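Side-chain contacts in molybdopterin biosynthesis Mog protein (Mycobacterium tuberculosis, PDB 2G4R), which probably binds molybdopterin and takes part in building the molybdenum cofactor: residues E82-V85 against A86-Y90; V107-S110 against V111-R114. All coordinates share one frame; numbering follows the deposited sequence.

Contact 1: E82-V85 against A86-Y90; sequences EHTV and AVLDY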
loop_
_atom_site.group_PDB
_atom_site.type_symbol
_atom_site.label_atom_id
_atom_site.label_comp_id
_atom_site.label_asym_id
_atom_site.label_seq_id
_atom_site.Cartn_x
_atom_site.Cartn_y
_atom_site.Cartn_z
ATOM N N GLU A 82 -2.724 -18.941 -7.591
ATOM C CA GLU A 82 -3.303 -19.684 -6.473
ATOM C C GLU A 82 -4.470 -18.988 -5.841
ATOM O O GLU A 82 -5.512 -19.602 -5.631
ATOM C CB GLU A 82 -2.241 -19.964 -5.384
ATOM C CG GLU A 82 -1.243 -21.026 -5.698
ATOM C CD GLU A 82 -0.148 -20.622 -6.697
ATOM O OE1 GLU A 82 0.020 -19.425 -7.036
ATOM O OE2 GLU A 82 0.554 -21.552 -7.156
ATOM N N HIS A 83 -4.301 -17.727 -5.470
ATOM C CA HIS A 83 -5.402 -16.957 -4.908
ATOM C C HIS A 83 -6.618 -16.793 -5.830
ATOM O O HIS A 83 -7.756 -16.735 -5.336
ATOM C CB HIS A 83 -4.957 -15.607 -4.359
ATOM C CG HIS A 83 -4.188 -15.716 -3.091
ATOM N ND1 HIS A 83 -4.800 -15.813 -1.855
ATOM C CD2 HIS A 83 -2.859 -15.825 -2.863
ATOM C CE1 HIS A 83 -3.872 -15.946 -0.920
ATOM N NE2 HIS A 83 -2.685 -15.919 -1.499
ATOM N N THR A 84 -6.369 -16.695 -7.145
ATOM C CA THR A 84 -7.409 -16.561 -8.168
ATOM C C THR A 84 -8.181 -17.885 -8.292
ATOM O O THR A 84 -9.428 -17.897 -8.276
ATOM C CB THR A 84 -6.748 -16.159 -9.531
ATOM O OG1 THR A 84 -5.964 -14.960 -9.354
ATOM C CG2 THR A 84 -7.752 -15.941 -10.649
ATOM N N VAL A 85 -7.440 -18.976 -8.463
ATOM C CA VAL A 85 -8.049 -20.302 -8.537
ATOM C C VAL A 85 -8.927 -20.547 -7.292
ATOM O O VAL A 85 -9.999 -21.126 -7.423
ATOM C CB VAL A 85 -7.021 -21.447 -8.636
ATOM C CG1 VAL A 85 -7.720 -22.884 -8.419
ATOM C CG2 VAL A 85 -6.259 -21.412 -9.983
ATOM N N ALA A 86 -8.477 -20.106 -6.116
ATOM C CA ALA A 86 -9.252 -20.335 -4.882
ATOM C C ALA A 86 -10.613 -19.676 -4.952
ATOM O O ALA A 86 -11.585 -20.244 -4.498
ATOM C CB ALA A 86 -8.479 -19.820 -3.624
ATOM N N VAL A 87 -10.675 -18.469 -5.507
ATOM C CA VAL A 87 -11.912 -17.727 -5.646
ATOM C C VAL A 87 -12.791 -18.233 -6.795
ATOM O O VAL A 87 -14.012 -18.164 -6.733
ATOM C CB VAL A 87 -11.608 -16.217 -5.844
ATOM C CG1 VAL A 87 -12.832 -15.431 -6.102
ATOM C CG2 VAL A 87 -10.937 -15.658 -4.608
ATOM N N LEU A 88 -12.171 -18.759 -7.846
ATOM C CA LEU A 88 -12.903 -19.137 -9.069
ATOM C C LEU A 88 -13.817 -20.331 -8.859
ATOM O O LEU A 88 -13.479 -21.225 -8.088
ATOM C CB LEU A 88 -11.913 -19.470 -10.186
ATOM C CG LEU A 88 -11.246 -18.266 -10.858
ATOM C CD1 LEU A 88 -10.269 -18.670 -12.007
ATOM C CD2 LEU A 88 -12.271 -17.355 -11.388
ATOM N N ASP A 89 -14.951 -20.335 -9.551
ATOM C CA ASP A 89 -15.766 -21.555 -9.708
ATOM C C ASP A 89 -15.054 -22.498 -10.680
ATOM O O ASP A 89 -14.926 -23.708 -10.409
ATOM C CB ASP A 89 -17.178 -21.225 -10.230
ATOM C CG ASP A 89 -18.032 -20.478 -9.211
ATOM O OD1 ASP A 89 -17.826 -20.649 -7.992
ATOM O OD2 ASP A 89 -18.908 -19.701 -9.640
ATOM N N TYR A 90 -14.568 -21.950 -11.807
ATOM C CA TYR A 90 -13.778 -22.720 -12.739
ATOM C C TYR A 90 -12.847 -21.851 -13.592
ATOM O O TYR A 90 -13.041 -20.631 -13.681
ATOM C CB TYR A 90 -14.698 -23.515 -13.664
ATOM C CG TYR A 90 -15.739 -22.668 -14.347
ATOM C CD1 TYR A 90 -15.429 -21.950 -15.508
ATOM C CD2 TYR A 90 -17.035 -22.610 -13.855
ATOM C CE1 TYR A 90 -16.359 -21.165 -16.132
ATOM C CE2 TYR A 90 -17.992 -21.830 -14.476
ATOM C CZ TYR A 90 -17.636 -21.122 -15.624
ATOM O OH TYR A 90 -18.557 -20.349 -16.234
#
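The carbonyl oxygen T84 O takes the amide L88 N at 2.9 Å, the N-H arriving almost in line with the carbonyl although the angle at the hydrogen is only 139°. The same N-H leans weakly on V85 O, a three-residue step beside the four-residue one. Above the bond the side chain of L88 folds back over its acceptor: L88 CG lies 3.2 Å from T84 O. With CG anti to its own carbonyl carbon (chi1 -76°), the leucine runs alongside T84, both pointing the same way, and L88 CD1 meets T84 CG2 at 4.0 Å. This is the C-terminal end of helix 80-87, where L88 is the first residue to leave helical angles; D89 and Y90 then both face V119 as a classic beta bulge. The side chains of T84 and L88 both touch I125 of the central sheet and V116, while T84 OG1 is bonded to T80 O and N127 OD1, which satisfies a buried hydroxyl. Two residues earlier A86 N reaches E82 O at 3.0 Å, tilted 25° from the carbonyl plane. V87 N makes a weak bond to H83 O, and V87 CG2 rests 3.4 Å from that oxygen.

Contact 2: V107-S110 against V111-R114; sequences VPTS and VLSR
L112 lays its side chain across the carbonyl oxygen of T109: L112 CB is 3.3 Å from T109 O and L112 CG 3.5 Å. Placing CG anti to the leucine's own carbonyl carbon (chi1 -58°) brings the branch back along the turn, and its end, L112 CD1, comes within 4.3 Å of T109 CB, a loose aliphatic touch at the surface. Beneath this cover L112 N donates to T109 O at 2.9 Å, fairly straight at the hydrogen (161°) but standing well above the carbonyl plane, away from the lone pairs. V111 treats P108 O in a similar way without a bond: V111 CG2, wedged between its backbone N and carbonyl carbon, comes to 3.4 Å from that oxygen, and V111 CG1 also borders it.

The three-residue spacing of the bonds makes this a 3-10 segment, residues 108-112, in the loop between helix 93-102 and strand 117-120. At its start V107 O receives S110 N and, weakly, the hydroxyl S110 OG, which thereby bends back to the residue that opens the turn. One residue beyond the L112-T109 bond, S113 N is bonded to S110 O at 3.0 Å, again with the donor high above the carbonyl plane. S113 CB packs against the same S110 O. The S113 hydroxyl, swung anti to the backbone N (chi1 168°), is bonded to T72 OG1, while R100 NH2 is bonded to S113 O; S110 and V111 both touch L104.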
loop_
_atom_site.group_PDB
_atom_site.type_symbol
_atom_site.label_atom_id
_atom_site.label_comp_id
_atom_site.label_asym_id
_atom_site.label_seq_id
_atom_site.Cartn_x
_atom_site.Cartn_y
_atom_site.Cartn_z
ATOM N N VAL A 107 8.498 -11.921 -26.477
ATOM C CA VAL A 107 8.974 -12.103 -25.104
ATOM C C VAL A 107 8.850 -13.592 -24.800
ATOM O O VAL A 107 7.832 -14.045 -24.275
ATOM C CB VAL A 107 8.211 -11.223 -24.097
ATOM C CG1 VAL A 107 8.633 -11.521 -22.631
ATOM C CG2 VAL A 107 8.466 -9.761 -24.432
ATOM N N PRO A 108 9.911 -14.360 -25.115
ATOM C CA PRO A 108 9.873 -15.820 -24.955
ATOM C C PRO A 108 9.512 -16.270 -23.547
ATOM O O PRO A 108 8.989 -17.361 -23.368
ATOM C CB PRO A 108 11.312 -16.258 -25.282
ATOM C CG PRO A 108 11.894 -15.121 -26.092
ATOM C CD PRO A 108 11.239 -13.878 -25.560
ATOM N N THR A 109 9.822 -15.449 -22.551
ATOM C CA THR A 109 9.572 -15.813 -21.162
ATOM C C THR A 109 8.083 -15.706 -20.779
ATOM O O THR A 109 7.720 -16.011 -19.664
ATOM C CB THR A 109 10.420 -14.938 -20.221
ATOM O OG1 THR A 109 10.293 -13.563 -20.613
ATOM C CG2 THR A 109 11.898 -15.366 -20.276
ATOM N N SER A 110 7.246 -15.246 -21.716
ATOM C CA SER A 110 5.777 -15.313 -21.627
ATOM C C SER A 110 5.279 -16.624 -21.086
ATOM O O SER A 110 4.362 -16.629 -20.280
ATOM C CB SER A 110 5.150 -15.134 -23.008
ATOM O OG SER A 110 4.901 -13.779 -23.231
ATOM N N VAL A 111 5.882 -17.718 -21.565
ATOM C CA VAL A 111 5.579 -19.100 -21.132
ATOM C C VAL A 111 5.663 -19.370 -19.608
ATOM O O VAL A 111 5.198 -20.427 -19.126
ATOM C CB VAL A 111 6.524 -20.169 -21.846
ATOM C CG1 VAL A 111 6.402 -20.109 -23.354
ATOM C CG2 VAL A 111 8.000 -19.961 -21.446
ATOM N N LEU A 112 6.301 -18.460 -18.875
ATOM C CA LEU A 112 6.498 -18.614 -17.435
ATOM C C LEU A 112 5.383 -17.978 -16.635
ATOM O O LEU A 112 5.325 -18.132 -15.408
ATOM C CB LEU A 112 7.832 -17.981 -17.014
ATOM C CG LEU A 112 9.057 -18.552 -17.734
ATOM C CD1 LEU A 112 10.305 -17.917 -17.139
ATOM C CD2 LEU A 112 9.079 -20.076 -17.593
ATOM N N SER A 113 4.519 -17.201 -17.289
ATOM C CA SER A 113 3.400 -16.630 -16.550
ATOM C C SER A 113 2.393 -17.715 -16.297
ATOM O O SER A 113 1.958 -18.398 -17.253
ATOM C CB SER A 113 2.713 -15.476 -17.308
ATOM O OG SER A 113 1.454 -15.161 -16.644
ATOM N N ARG A 114 2.000 -17.852 -15.029
ATOM C CA ARG A 114 1.071 -18.866 -14.581
ATOM C C ARG A 114 -0.358 -18.367 -14.416
ATOM O O ARG A 114 -1.171 -19.003 -13.761
ATOM C CB ARG A 114 1.550 -19.455 -13.252
ATOM C CG ARG A 114 2.948 -20.026 -13.383
ATOM C CD ARG A 114 3.286 -20.710 -12.090
ATOM N NE ARG A 114 3.347 -19.786 -10.953
ATOM C CZ ARG A 114 2.528 -19.805 -9.907
ATOM N NH1 ARG A 114 1.523 -20.693 -9.816
ATOM N NH2 ARG A 114 2.699 -18.928 -8.950
#

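How the contacts relate
Both contacts lie at the surface, but contact 1 keeps one flank against the central sheet: T84 is buried there, whereas every touching residue of contact 2 is at least partly exposed. Contact 1 ends a regular helix with mainly four-residue bonds; contact 2 is a 3-10 turn held by three-residue bonds. Their centres are about 21 Å apart, yet they are joined directly by a salt bridge, E82 OE2 to R114 NH1 at 3.0 Å. This ties helix 80-87 to the end of the loop before strand 117-120. R114 NE is also bonded to G73 O.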